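PDB 5MTW: SecB-like chaperone Rv1957 from Mycobacterium tuberculosis, which acts as the chaperone of a toxin-antitoxin-chaperone system, keeping the antitoxin HigA1 from aggregating so that it can neutralise the toxin HigB1. Local coordinates for the interface of chains A and B and the interface of chains A and C. Numbering follows the deposited sequence. Chains: chain A/B/C, SecB-like chaperone Rv1957.

Contact 1: the interface of chains A and B. Residues chain A 26-31, 112, 131, 135, 139, 143; chain B 145, 161-164.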
ATOM      1  N   ALA A  26      -2.568  12.584 -25.846  1.00 35.00           N
ATOM      2  CA  ALA A  26      -1.806  11.672 -24.991  1.00 31.91           C
ATOM      3  C   ALA A  26      -2.700  10.900 -24.037  1.00 29.84           C
ATOM      4  O   ALA A  26      -3.627  11.462 -23.438  1.00 30.48           O
ATOM      5  CB  ALA A  26      -0.735  12.429 -24.217  1.00 32.28           C
ATOM      6  N   GLN A  27      -2.409   9.611 -23.890  1.00 26.41           N
ATOM      7  CA  GLN A  27      -3.154   8.755 -22.983  1.00 28.84           C
ATOM      8  C   GLN A  27      -2.187   8.092 -21.962  1.00 26.59           C
ATOM      9  O   GLN A  27      -1.091   7.639 -22.317  1.00 23.69           O
ATOM     10  CB  GLN A  27      -3.984   7.754 -23.762  1.00 28.24           C
ATOM     11  CG  GLN A  27      -4.959   6.952 -22.891  1.00 27.29           C
ATOM     12  CD  GLN A  27      -5.838   7.828 -22.026  1.00 31.51           C
ATOM     13  OE1 GLN A  27      -5.501   8.188 -20.896  1.00 25.05           O
ATOM     14  NE2 GLN A  27      -6.961   8.229 -22.588  1.00 31.16           N
ATOM     15  N   ILE A  28      -2.553   8.136 -20.686  1.00 22.17           N
ATOM     16  CA  ILE A  28      -1.761   7.425 -19.628  1.00 22.30           C
ATOM     17  C   ILE A  28      -1.968   5.896 -19.724  1.00 24.54           C
ATOM     18  O   ILE A  28      -3.084   5.447 -19.968  1.00 23.04           O
ATOM     19  CB  ILE A  28      -2.077   7.943 -18.201  1.00 24.08           C
ATOM     20  CG1 ILE A  28      -1.004   7.467 -17.185  1.00 22.43           C
ATOM     21  CG2 ILE A  28      -3.470   7.531 -17.792  1.00 22.68           C
ATOM     22  CD1 ILE A  28      -0.960   8.342 -15.938  1.00 24.57           C
ATOM     23  N   ARG A  29      -0.895   5.104 -19.538  1.00 22.47           N
ATOM     24  CA  ARG A  29      -1.002   3.631 -19.690  0.70 21.94           C
ATOM     25  C   ARG A  29      -0.697   2.919 -18.408  1.00 24.88           C
ATOM     26  O   ARG A  29      -1.398   2.040 -18.053  1.00 20.84           O
ATOM     27  CB  ARG A  29      -0.132   3.103 -20.775  0.70 25.15           C
ATOM     28  CG  ARG A  29      -0.547   3.554 -22.134  0.70 30.86           C
ATOM     29  CD  ARG A  29      -2.037   3.362 -22.363  0.70 37.08           C
ATOM     30  NE  ARG A  29      -2.383   3.857 -23.675  0.70 41.30           N
ATOM     31  CZ  ARG A  29      -3.549   3.710 -24.257  0.70 39.07           C
ATOM     32  NH1 ARG A  29      -4.554   3.113 -23.631  0.70 43.78           N
ATOM     33  NH2 ARG A  29      -3.692   4.170 -25.470  0.70 41.95           N
ATOM     34  N   ASP A  30       0.324   3.367 -17.650  1.00 21.97           N
ATOM     35  CA  ASP A  30       0.761   2.633 -16.468  1.00 21.12           C
ATOM     36  C   ASP A  30       1.671   3.522 -15.591  1.00 17.41           C
ATOM     37  O   ASP A  30       2.142   4.535 -16.012  1.00 17.00           O
ATOM     38  CB  ASP A  30       1.469   1.399 -16.922  1.00 21.92           C
ATOM     39  CG  ASP A  30       1.513   0.254 -15.872  1.00 24.21           C
ATOM     40  OD1 ASP A  30       0.901   0.257 -14.801  1.00 20.44           O
ATOM     41  OD2 ASP A  30       2.206  -0.711 -16.223  1.00 28.91           O
ATOM     42  N   ILE A  31       1.889   3.061 -14.384  1.00 18.24           N
ATOM     43  CA  ILE A  31       2.707   3.727 -13.370  1.00 20.86           C
ATOM     44  C   ILE A  31       3.539   2.651 -12.686  1.00 19.34           C
ATOM     45  O   ILE A  31       3.105   1.518 -12.478  1.00 18.02           O
ATOM     46  CB  ILE A  31       1.809   4.470 -12.365  1.00 22.54           C
ATOM     47  CG1 ILE A  31       1.260   5.769 -13.078  1.00 26.46           C
ATOM     48  CG2 ILE A  31       2.646   4.893 -11.171  1.00 24.06           C
ATOM     49  CD1 ILE A  31      -0.090   6.193 -12.671  1.00 30.08           C
ATOM     50  N   PHE A 112       3.019   6.997 -20.991  1.00 19.02           N
ATOM     51  CA  PHE A 112       1.968   7.547 -21.779  1.00 21.63           C
ATOM     52  C   PHE A 112       2.239   7.173 -23.216  1.00 27.11           C
ATOM     53  O   PHE A 112       3.409   6.994 -23.624  1.00 22.32           O
ATOM     54  CB  PHE A 112       1.976   9.066 -21.771  1.00 23.00           C
ATOM     55  CG  PHE A 112       1.765   9.672 -20.428  1.00 21.75           C
ATOM     56  CD1 PHE A 112       2.819   9.771 -19.555  1.00 22.47           C
ATOM     57  CD2 PHE A 112       0.524  10.158 -20.047  1.00 22.10           C
ATOM     58  CE1 PHE A 112       2.661  10.358 -18.317  1.00 24.12           C
ATOM     59  CE2 PHE A 112       0.353  10.766 -18.841  1.00 22.47           C
ATOM     60  CZ  PHE A 112       1.422  10.832 -17.928  1.00 23.17           C
ATOM     61  N   TYR A 131       4.090  19.150 -20.601  1.00 38.41           N
ATOM     62  CA  TYR A 131       3.059  18.151 -20.300  1.00 34.57           C
ATOM     63  C   TYR A 131       3.445  17.401 -19.063  1.00 31.71           C
ATOM     64  O   TYR A 131       2.586  17.161 -18.263  1.00 30.74           O
ATOM     65  CB  TYR A 131       2.830  17.174 -21.448  1.00 35.13           C
ATOM     66  CG  TYR A 131       1.712  16.135 -21.221  1.00 33.95           C
ATOM     67  CD1 TYR A 131       0.366  16.463 -21.399  1.00 34.56           C
ATOM     68  CD2 TYR A 131       2.013  14.856 -20.786  1.00 34.60           C
ATOM     69  CE1 TYR A 131      -0.643  15.522 -21.225  1.00 35.64           C
ATOM     70  CE2 TYR A 131       1.024  13.902 -20.578  1.00 35.37           C
ATOM     71  CZ  TYR A 131      -0.303  14.221 -20.813  1.00 32.91           C
ATOM     72  OH  TYR A 131      -1.270  13.267 -20.612  1.00 28.30           O
ATOM     73  N   THR A 135       0.369  17.701 -16.316  1.00 24.22           N
ATOM     74  CA  THR A 135      -0.428  16.491 -16.196  1.00 26.73           C
ATOM     75  C   THR A 135       0.440  15.388 -15.602  1.00 26.83           C
ATOM     76  O   THR A 135       0.008  14.703 -14.724  1.00 23.46           O
ATOM     77  CB  THR A 135      -1.015  16.056 -17.540  1.00 33.50           C
ATOM     78  OG1 THR A 135      -1.880  17.096 -18.056  1.00 37.59           O
ATOM     79  CG2 THR A 135      -1.780  14.791 -17.385  1.00 35.57           C
ATOM     80  N   ALA A 139      -0.443  13.600 -12.036  1.00 18.92           N
ATOM     81  CA  ALA A 139      -0.838  12.189 -12.071  1.00 19.84           C
ATOM     82  C   ALA A 139      -0.038  11.323 -11.058  1.00 17.63           C
ATOM     83  O   ALA A 139      -0.525  10.317 -10.440  1.00 19.40           O
ATOM     84  CB  ALA A 139      -0.609  11.659 -13.471  1.00 17.81           C
ATOM     85  N   TYR A 143       0.704   8.898  -6.083  1.00 13.25           N
ATOM     86  CA  TYR A 143       1.432   7.694  -5.879  1.00 16.71           C
ATOM     87  C   TYR A 143       2.625   7.905  -4.985  1.00 16.88           C
ATOM     88  O   TYR A 143       3.076   7.023  -4.185  1.00 17.65           O
ATOM     89  CB  TYR A 143       1.956   7.143  -7.203  1.00 16.17           C
ATOM     90  CG  TYR A 143       0.824   6.635  -8.060  1.00 16.65           C
ATOM     91  CD1 TYR A 143       0.093   7.521  -8.848  1.00 17.58           C
ATOM     92  CD2 TYR A 143       0.491   5.287  -8.088  1.00 16.78           C
ATOM     93  CE1 TYR A 143      -0.977   7.082  -9.652  1.00 18.25           C
ATOM     94  CE2 TYR A 143      -0.561   4.831  -8.896  1.00 18.86           C
ATOM     95  CZ  TYR A 143      -1.289   5.727  -9.677  1.00 21.77           C
ATOM     96  OH  TYR A 143      -2.323   5.237 -10.495  1.00 26.90           O
TER
ATOM     97  N   ARG B 145      -7.632   7.807  -9.281  1.00 18.43           N
ATOM     98  CA  ARG B 145      -6.838   6.964 -10.117  1.00 19.03           C
ATOM     99  C   ARG B 145      -5.929   6.090  -9.179  1.00 19.49           C
ATOM    100  O   ARG B 145      -5.851   4.829  -9.301  1.00 17.95           O
ATOM    101  CB  ARG B 145      -5.998   7.783 -11.079  1.00 19.23           C
ATOM    102  CG  ARG B 145      -5.058   6.876 -11.881  1.00 19.92           C
ATOM    103  CD  ARG B 145      -4.137   7.567 -12.824  1.00 21.29           C
ATOM    104  NE  ARG B 145      -4.874   8.184 -13.958  1.00 23.41           N
ATOM    105  CZ  ARG B 145      -5.047   9.496 -14.149  1.00 24.78           C
ATOM    106  NH1 ARG B 145      -4.520  10.394 -13.319  1.00 24.82           N
ATOM    107  NH2 ARG B 145      -5.811   9.904 -15.159  1.00 26.35           N
ATOM    108  N   THR B 161      -4.891   1.634 -14.552  1.00 21.19           N
ATOM    109  CA  THR B 161      -4.556   3.082 -14.483  1.00 21.91           C
ATOM    110  C   THR B 161      -5.650   3.834 -15.192  1.00 23.52           C
ATOM    111  O   THR B 161      -5.803   3.676 -16.420  1.00 21.77           O
ATOM    112  CB  THR B 161      -3.187   3.412 -15.104  1.00 24.46           C
ATOM    113  OG1 THR B 161      -2.213   2.645 -14.441  1.00 22.72           O
ATOM    114  CG2 THR B 161      -2.824   4.846 -14.986  1.00 25.01           C
ATOM    115  N   LEU B 162      -6.474   4.607 -14.456  1.00 21.46           N
ATOM    116  CA  LEU B 162      -7.585   5.255 -15.130  1.00 23.32           C
ATOM    117  C   LEU B 162      -7.115   6.187 -16.273  1.00 25.81           C
ATOM    118  O   LEU B 162      -6.068   6.866 -16.164  1.00 21.06           O
ATOM    119  CB  LEU B 162      -8.499   6.047 -14.203  1.00 25.39           C
ATOM    120  CG  LEU B 162      -9.338   5.308 -13.175  1.00 24.90           C
ATOM    121  CD1 LEU B 162      -9.959   6.282 -12.127  1.00 24.43           C
ATOM    122  CD2 LEU B 162     -10.368   4.340 -13.733  1.00 26.62           C
ATOM    123  N   GLU B 163      -7.911   6.238 -17.361  1.00 24.44           N
ATOM    124  CA  GLU B 163      -7.628   7.173 -18.487  1.00 25.25           C
ATOM    125  C   GLU B 163      -7.667   8.660 -18.049  1.00 24.85           C
ATOM    126  O   GLU B 163      -8.247   9.031 -17.019  1.00 24.37           O
ATOM    127  CB  GLU B 163      -8.511   6.930 -19.710  1.00 28.04           C
ATOM    128  CG  GLU B 163      -9.925   7.476 -19.586  1.00 37.17           C
ATOM    129  CD  GLU B 163     -10.842   6.950 -20.689  1.00 47.14           C
ATOM    130  OE1 GLU B 163     -10.344   6.389 -21.714  1.00 52.84           O
ATOM    131  OE2 GLU B 163     -12.065   7.077 -20.503  1.00 49.74           O
ATOM    132  N   ILE B 164      -6.956   9.459 -18.812  1.00 24.43           N
ATOM    133  CA  ILE B 164      -6.839  10.879 -18.556  1.00 28.22           C
ATOM    134  C   ILE B 164      -8.233  11.456 -18.643  1.00 35.13           C
ATOM    135  O   ILE B 164      -9.017  11.067 -19.513  1.00 28.62           O
ATOM    136  CB  ILE B 164      -5.903  11.568 -19.578  1.00 31.22           C
ATOM    137  CG1 ILE B 164      -4.449  11.108 -19.366  1.00 33.69           C
ATOM    138  CG2 ILE B 164      -5.992  13.090 -19.511  1.00 34.70           C
ATOM    139  CD1 ILE B 164      -3.755  11.708 -18.191  1.00 35.01           C
TER
HETATM  140  O   HOH W   1      -3.129   9.856 -10.614  1.00 19.83           O
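In this interface of two SecB-fold subunits, the segment B:Thr161 to B:Ile164, which follows the long helix 125-154 of chain B, lies over the start of strand 26-40 and the helix 125-154 of chain A. A hydrogen bond across is donated by the backbone N of B:Ile164 to the side-chain amide oxygen OE1 of A:Gln27, 2.8 Å long and nearly straight (172° at H), on a lone pair in the carbonyl plane. A:Gln27 sends CG anti to its backbone N (chi1 -171°), then bends at chi2, bringing its amide obliquely across B:Glu163, where CD meets CB at 3.6 Å. Apolar packing centres on B:Ile164, which buries the most surface of the residues here. Its CD1 points tip to tip at the methyl CG2 of A:Thr135, 3.7 Å away, and abuts the polar hydroxyl of A:Tyr131 in van der Waals contact; CG1 lies 4.0 Å from A:Ile28 CG2. The B:Thr161 side chain crosses A:Ile31 at about a right angle, its CG2 3.8 Å from CD1. Within chain B, B:Arg145 grips the carbonyl O of B:Leu162 side-on, NE at 2.8 Å and NH2 at 3.2 Å, that oxygen lying in the guanidinium plane, probably steadying the segment. B:Arg145 also faces chain A: NH1 reaches a water that contacts A:Ala139 O, and CG passes the phenol OH of A:Tyr143 at 3.5 Å, the side chains crossing at about a right angle with ring and guanidinium nearly coplanar.

Contact 2: the interface of chains A and B. Residues chain A 138-139, 142-143, 146; chain B 142, 146, 149.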
ATOM      1  N   PHE A 138       1.143  15.907 -11.741  1.00 21.22           N
ATOM      2  CA  PHE A 138      -0.054  15.752 -10.913  1.00 23.10           C
ATOM      3  C   PHE A 138      -0.707  14.347 -10.971  1.00 23.92           C
ATOM      4  O   PHE A 138      -1.475  13.977 -10.075  1.00 20.43           O
ATOM      5  CB  PHE A 138      -1.042  16.885 -11.217  1.00 28.57           C
ATOM      6  CG  PHE A 138      -0.584  18.196 -10.596  1.00 33.68           C
ATOM      7  CD1 PHE A 138      -0.950  18.518  -9.307  1.00 35.97           C
ATOM      8  CD2 PHE A 138       0.268  19.054 -11.274  1.00 37.19           C
ATOM      9  CE1 PHE A 138      -0.514  19.700  -8.716  1.00 40.73           C
ATOM     10  CE2 PHE A 138       0.714  20.233 -10.682  1.00 41.45           C
ATOM     11  CZ  PHE A 138       0.316  20.550  -9.399  1.00 39.75           C
ATOM     12  N   ALA A 139      -0.443  13.600 -12.036  1.00 18.92           N
ATOM     13  CA  ALA A 139      -0.838  12.189 -12.071  1.00 19.84           C
ATOM     14  C   ALA A 139      -0.038  11.323 -11.058  1.00 17.63           C
ATOM     15  O   ALA A 139      -0.525  10.317 -10.440  1.00 19.40           O
ATOM     16  CB  ALA A 139      -0.609  11.659 -13.471  1.00 17.81           C
ATOM     17  N   PRO A 142      -0.083  11.573  -6.441  1.00 17.49           N
ATOM     18  CA  PRO A 142      -0.796  10.737  -5.430  1.00 15.82           C
ATOM     19  C   PRO A 142      -0.072   9.400  -5.118  1.00 16.34           C
ATOM     20  O   PRO A 142      -0.112   8.905  -4.015  1.00 15.72           O
ATOM     21  CB  PRO A 142      -2.158  10.498  -6.086  1.00 17.80           C
ATOM     22  CG  PRO A 142      -2.366  11.700  -6.911  1.00 15.87           C
ATOM     23  CD  PRO A 142      -1.007  12.119  -7.441  1.00 17.84           C
ATOM     24  N   TYR A 143       0.704   8.898  -6.083  1.00 13.25           N
ATOM     25  CA  TYR A 143       1.432   7.694  -5.879  1.00 16.71           C
ATOM     26  C   TYR A 143       2.625   7.905  -4.985  1.00 16.88           C
ATOM     27  O   TYR A 143       3.076   7.023  -4.185  1.00 17.65           O
ATOM     28  CB  TYR A 143       1.956   7.143  -7.203  1.00 16.17           C
ATOM     29  CG  TYR A 143       0.824   6.635  -8.060  1.00 16.65           C
ATOM     30  CD1 TYR A 143       0.093   7.521  -8.848  1.00 17.58           C
ATOM     31  CD2 TYR A 143       0.491   5.287  -8.088  1.00 16.78           C
ATOM     32  CE1 TYR A 143      -0.977   7.082  -9.652  1.00 18.25           C
ATOM     33  CE2 TYR A 143      -0.561   4.831  -8.896  1.00 18.86           C
ATOM     34  CZ  TYR A 143      -1.289   5.727  -9.677  1.00 21.77           C
ATOM     35  OH  TYR A 143      -2.323   5.237 -10.495  1.00 26.90           O
ATOM     36  N   GLU A 146       1.232   8.255  -1.385  1.00 17.18           N
ATOM     37  CA  GLU A 146       0.881   6.964  -0.829  1.00 17.07           C
ATOM     38  C   GLU A 146       2.160   6.191  -0.436  1.00 16.64           C
ATOM     39  O   GLU A 146       2.207   5.504   0.571  1.00 15.51           O
ATOM     40  CB  GLU A 146       0.028   6.120  -1.762  1.00 20.20           C
ATOM     41  CG  GLU A 146      -0.410   4.788  -1.143  1.00 24.01           C
ATOM     42  CD  GLU A 146       0.640   3.678  -1.247  1.00 25.44           C
ATOM     43  OE1 GLU A 146       1.506   3.745  -2.136  1.00 30.01           O
ATOM     44  OE2 GLU A 146       0.627   2.708  -0.434  1.00 28.13           O
TER
ATOM     45  N   PRO B 142      -7.025  12.508  -9.902  1.00 21.10           N
ATOM     46  CA  PRO B 142      -5.741  11.754  -9.831  1.00 22.64           C
ATOM     47  C   PRO B 142      -5.657  10.825  -8.529  1.00 20.74           C
ATOM     48  O   PRO B 142      -4.975   9.768  -8.548  1.00 20.03           O
ATOM     49  CB  PRO B 142      -4.662  12.853  -9.851  1.00 23.26           C
ATOM     50  CG  PRO B 142      -5.323  14.044 -10.449  1.00 24.74           C
ATOM     51  CD  PRO B 142      -6.833  13.944 -10.178  1.00 23.88           C
ATOM     52  N   GLU B 146      -5.263   6.749  -8.243  1.00 18.50           N
ATOM     53  CA  GLU B 146      -4.276   5.980  -7.399  1.00 15.55           C
ATOM     54  C   GLU B 146      -5.040   4.922  -6.539  1.00 16.04           C
ATOM     55  O   GLU B 146      -4.677   3.825  -6.398  1.00 15.04           O
ATOM     56  CB  GLU B 146      -3.565   6.959  -6.479  1.00 18.94           C
ATOM     57  CG  GLU B 146      -2.460   6.261  -5.650  1.00 19.18           C
ATOM     58  CD  GLU B 146      -2.952   5.639  -4.390  1.00 24.31           C
ATOM     59  OE1 GLU B 146      -3.862   6.284  -3.827  1.00 23.38           O
ATOM     60  OE2 GLU B 146      -2.421   4.556  -3.966  1.00 22.27           O
ATOM     61  N   TYR B 149      -6.008   1.993  -8.818  1.00 18.49           N
ATOM     62  CA  TYR B 149      -4.826   1.211  -9.152  1.00 19.01           C
ATOM     63  C   TYR B 149      -4.443   0.302  -7.966  1.00 18.19           C
ATOM     64  O   TYR B 149      -4.151  -0.893  -8.101  1.00 18.73           O
ATOM     65  CB  TYR B 149      -3.747   2.250  -9.456  1.00 22.15           C
ATOM     66  CG  TYR B 149      -2.376   1.741  -9.715  1.00 21.09           C
ATOM     67  CD1 TYR B 149      -1.559   1.437  -8.677  1.00 24.67           C
ATOM     68  CD2 TYR B 149      -1.875   1.663 -11.005  1.00 26.85           C
ATOM     69  CE1 TYR B 149      -0.222   1.015  -8.920  1.00 23.18           C
ATOM     70  CE2 TYR B 149      -0.569   1.285 -11.274  1.00 27.60           C
ATOM     71  CZ  TYR B 149       0.243   0.884 -10.232  1.00 26.63           C
ATOM     72  OH  TYR B 149       1.575   0.560 -10.472  1.00 29.32           O
TER
HETATM   73  O   HOH W   2      -3.129   9.856 -10.614  1.00 19.83           O
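This is a helix-on-helix interface between the long helices 125-154 of two SecB-like subunits, which helps to join chains A and B within the homotetramer. Its centre is the phenol ring of A:Tyr143, placed with CG anti to its carbonyl carbon (chi1 -69°). B:Glu146 covers one face with its aliphatic part, CG sitting over the ring centre, 3.9 Å from the centroid, in a CH-pi contact. The two side chains run past each other in opposite directions, and the carboxylate plane stands almost perpendicular to the ring. At its edge the tyrosine meets B:Tyr149 edge-to-face, the planes 89° apart: CE2 of A:Tyr143 points at the face of B:Tyr149, 3.5 Å from CD1 and toward the rim. The hydroxyl OH of A:Tyr143 rests beside CB of B:Tyr149. Beyond the rings, A:Pro142 CB packs on B:Glu146 CB at 3.8 Å, and A:Pro142 CG on B:Pro142 CB at 3.9 Å. The two Glu146 side chains, both bent at chi2, cross at about a right angle, OE2 of B:Glu146 lying 3.5 Å from CG of A:Glu146. Their carboxylates are nearly parallel, with OE1 of A:Glu146 and OE2 of B:Glu146 4.4 Å apart; if both are otherwise charged, this might favour a proton on one. The water held by A:Ala139 O also contacts B:Pro142 O at 2.8 Å.

Contact 3: the interface of chains A and C. Residues chain A 38-40, 151, 154-156; chain C 32-35.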
ATOM      1  N   ALA A  38      15.949   3.674   1.359  1.00 17.71           N
ATOM      2  CA  ALA A  38      15.609   4.378   2.607  1.00 19.03           C
ATOM      3  C   ALA A  38      16.164   3.712   3.857  1.00 20.12           C
ATOM      4  O   ALA A  38      16.435   2.524   3.866  1.00 17.72           O
ATOM      5  CB  ALA A  38      14.089   4.397   2.687  1.00 20.85           C
ATOM      6  N   ALA A  39      16.299   4.500   4.940  1.00 19.56           N
ATOM      7  CA  ALA A  39      16.839   4.021   6.207  1.00 21.69           C
ATOM      8  C   ALA A  39      16.387   4.948   7.310  1.00 19.69           C
ATOM      9  O   ALA A  39      16.226   6.170   7.060  1.00 20.38           O
ATOM     10  CB  ALA A  39      18.367   3.950   6.238  1.00 19.53           C
ATOM     11  N   VAL A  40      16.122   4.324   8.443  1.00 20.05           N
ATOM     12  CA  VAL A  40      15.881   5.064   9.680  1.00 25.19           C
ATOM     13  C   VAL A  40      17.206   5.113  10.431  1.00 25.95           C
ATOM     14  O   VAL A  40      17.870   4.120  10.607  1.00 24.24           O
ATOM     15  CB  VAL A  40      14.682   4.539  10.508  1.00 31.09           C
ATOM     16  CG1 VAL A  40      14.651   3.056  10.529  1.00 37.28           C
ATOM     17  CG2 VAL A  40      14.665   5.102  11.931  1.00 31.53           C
ATOM     18  N   LEU A 151       5.822   3.854   3.507  1.00 15.72           N
ATOM     19  CA  LEU A 151       7.176   3.708   3.982  1.00 19.21           C
ATOM     20  C   LEU A 151       7.389   4.144   5.364  1.00 17.49           C
ATOM     21  O   LEU A 151       8.068   3.437   6.206  1.00 17.04           O
ATOM     22  CB  LEU A 151       8.074   4.508   3.023  1.00 21.71           C
ATOM     23  CG  LEU A 151       9.576   4.378   3.101  1.00 27.44           C
ATOM     24  CD1 LEU A 151      10.163   2.939   3.075  1.00 24.76           C
ATOM     25  CD2 LEU A 151      10.109   5.224   1.917  1.00 26.10           C
ATOM     26  N   ARG A 154       6.142   1.607   7.635  1.00 18.28           N
ATOM     27  CA  ARG A 154       6.917   0.371   7.690  1.00 18.27           C
ATOM     28  C   ARG A 154       8.180   0.592   8.575  1.00 17.00           C
ATOM     29  O   ARG A 154       8.681  -0.361   9.148  1.00 17.23           O
ATOM     30  CB  ARG A 154       7.334  -0.043   6.286  1.00 20.80           C
ATOM     31  CG  ARG A 154       6.171  -0.702   5.513  1.00 23.09           C
ATOM     32  CD  ARG A 154       6.646  -1.176   4.136  1.00 23.29           C
ATOM     33  NE  ARG A 154       5.526  -1.554   3.336  1.00 22.54           N
ATOM     34  CZ  ARG A 154       4.918  -2.728   3.352  1.00 23.88           C
ATOM     35  NH1 ARG A 154       5.281  -3.658   4.157  1.00 20.26           N
ATOM     36  NH2 ARG A 154       3.849  -2.950   2.563  1.00 26.70           N
ATOM     37  N   LEU A 155       8.757   1.792   8.487  1.00 15.46           N
ATOM     38  CA  LEU A 155       9.948   2.123   9.312  1.00 18.00           C
ATOM     39  C   LEU A 155       9.570   2.400  10.787  1.00 17.64           C
ATOM     40  O   LEU A 155      10.422   2.601  11.575  1.00 15.88           O
ATOM     41  CB  LEU A 155      10.651   3.378   8.786  1.00 20.12           C
ATOM     42  CG  LEU A 155      11.115   3.241   7.376  1.00 21.04           C
ATOM     43  CD1 LEU A 155      11.540   4.589   6.687  1.00 22.27           C
ATOM     44  CD2 LEU A 155      12.277   2.228   7.269  1.00 20.02           C
ATOM     45  N   ALA A 156       8.267   2.392  11.105  1.00 17.19           N
ATOM     46  CA  ALA A 156       7.767   2.570  12.446  1.00 19.94           C
ATOM     47  C   ALA A 156       7.888   4.016  12.903  1.00 21.02           C
ATOM     48  O   ALA A 156       7.914   4.280  14.093  1.00 19.52           O
ATOM     49  CB  ALA A 156       8.437   1.597  13.457  1.00 21.23           C
TER
ATOM     50  N   ARG C  32       9.724  -4.112  12.437  1.00 23.31           N
ATOM     51  CA  ARG C  32       9.797  -2.942  11.538  1.00 24.35           C
ATOM     52  C   ARG C  32      10.885  -3.120  10.481  1.00 21.97           C
ATOM     53  O   ARG C  32      11.767  -3.953  10.644  1.00 20.12           O
ATOM     54  CB  ARG C  32      10.073  -1.610  12.247  1.00 24.06           C
ATOM     55  CG  ARG C  32      11.414  -1.518  12.952  1.00 26.97           C
ATOM     56  CD  ARG C  32      11.753  -0.109  13.402  1.00 28.47           C
ATOM     57  NE  ARG C  32      13.056  -0.079  14.015  1.00 32.61           N
ATOM     58  CZ  ARG C  32      13.679   1.001  14.470  1.00 35.49           C
ATOM     59  NH1 ARG C  32      13.086   2.183  14.434  1.00 38.26           N
ATOM     60  NH2 ARG C  32      14.872   0.870  15.023  1.00 44.34           N
ATOM     61  N   LEU C  33      10.722  -2.343   9.406  1.00 23.23           N
ATOM     62  CA  LEU C  33      11.694  -2.295   8.342  1.00 20.84           C
ATOM     63  C   LEU C  33      12.721  -1.343   8.868  1.00 23.14           C
ATOM     64  O   LEU C  33      12.353  -0.303   9.441  1.00 22.35           O
ATOM     65  CB  LEU C  33      11.014  -1.759   7.058  1.00 22.90           C
ATOM     66  CG  LEU C  33      11.892  -1.544   5.887  1.00 22.70           C
ATOM     67  CD1 LEU C  33      12.259  -2.906   5.259  1.00 21.78           C
ATOM     68  CD2 LEU C  33      11.220  -0.644   4.870  1.00 28.90           C
ATOM     69  N   LEU C  34      14.004  -1.667   8.706  1.00 20.80           N
ATOM     70  CA  LEU C  34      15.113  -0.721   9.074  1.00 20.51           C
ATOM     71  C   LEU C  34      15.695   0.028   7.882  1.00 18.74           C
ATOM     72  O   LEU C  34      16.157   1.165   7.991  1.00 17.19           O
ATOM     73  CB  LEU C  34      16.266  -1.554   9.685  1.00 21.92           C
ATOM     74  CG  LEU C  34      16.102  -2.128  11.119  1.00 26.73           C
ATOM     75  CD1 LEU C  34      17.455  -2.683  11.545  1.00 28.59           C
ATOM     76  CD2 LEU C  34      15.676  -1.049  12.143  1.00 29.20           C
ATOM     77  N   ARG C  35      15.806  -0.695   6.768  1.00 17.63           N
ATOM     78  CA  ARG C  35      16.389  -0.126   5.542  1.00 19.36           C
ATOM     79  C   ARG C  35      15.984  -0.933   4.313  1.00 18.66           C
ATOM     80  O   ARG C  35      15.658  -2.107   4.428  1.00 17.15           O
ATOM     81  CB  ARG C  35      17.923  -0.100   5.622  1.00 22.08           C
ATOM     82  CG  ARG C  35      18.525  -1.466   5.733  1.00 23.45           C
ATOM     83  CD  ARG C  35      20.060  -1.477   5.734  1.00 26.22           C
ATOM     84  NE  ARG C  35      20.568  -2.843   5.913  1.00 29.50           N
ATOM     85  CZ  ARG C  35      20.649  -3.824   4.964  1.00 32.21           C
ATOM     86  NH1 ARG C  35      20.171  -3.704   3.724  1.00 30.90           N
ATOM     87  NH2 ARG C  35      21.171  -4.994   5.283  1.00 36.19           N
TER
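Leucine packing forms the apolar centre of this interface of SecB-like subunits, two-fold symmetric so that each contact has its twin, where strand 26-40 of chain C meets the same strand and the end of helix 125-154 of chain A. C:Leu33 has CG anti to its backbone N (chi1 175°), which turns its isobutyl group toward chain A; there it crosses A:Leu155 obliquely, CD2 to CD2 at 3.9 Å. Its CD2 also approaches A:Leu151 CD1 at 4.1 Å. Around this cluster, A:Val40 holds CG1 in the crowded position between N and the carbonyl carbon (chi1 41°), setting that methyl 4.1 Å from C:Leu34 CA. Backbone groups and the C:Arg32 guanidinium make the polar rim. C:Arg32 likewise starts with CG in the crowded position, then runs extended to NE, so that its CD lies 3.7 Å from A:Ala156 CB. Its tip meets that of A:Val40, whose CG1 sits over one guanidinium face, offset toward the rim. C:Leu33 N donates to A:Arg154 O near the helix end at 2.9 Å, approaching from above the carbonyl plane. A:Val40 N donates to C:Leu34 O at 3.2 Å, this donor in the carbonyl plane and the bond fairly straight (166° at H). It belongs to an antiparallel beta bridge pairing A:Ala39 with C:Arg35.

Contacts 1 and 2 are neighbouring patches of one A-B interface, their C-alpha centres about 9 Å apart, and they share A:Ala139 and A:Tyr143. Contact 3 faces chain C, centre to centre about 22 Å from contact 2 and about 29 Å from contact 1. Two elements of chain A serve both partners: strand 26-40 meets chain B with its first residues and chain C with its later ones, and helix 125-154 meets chain B along its earlier and middle turns and chain C at its last. One subunit can therefore hold two neighbours at once, consistent with the homotetramer built from two kinds of interface.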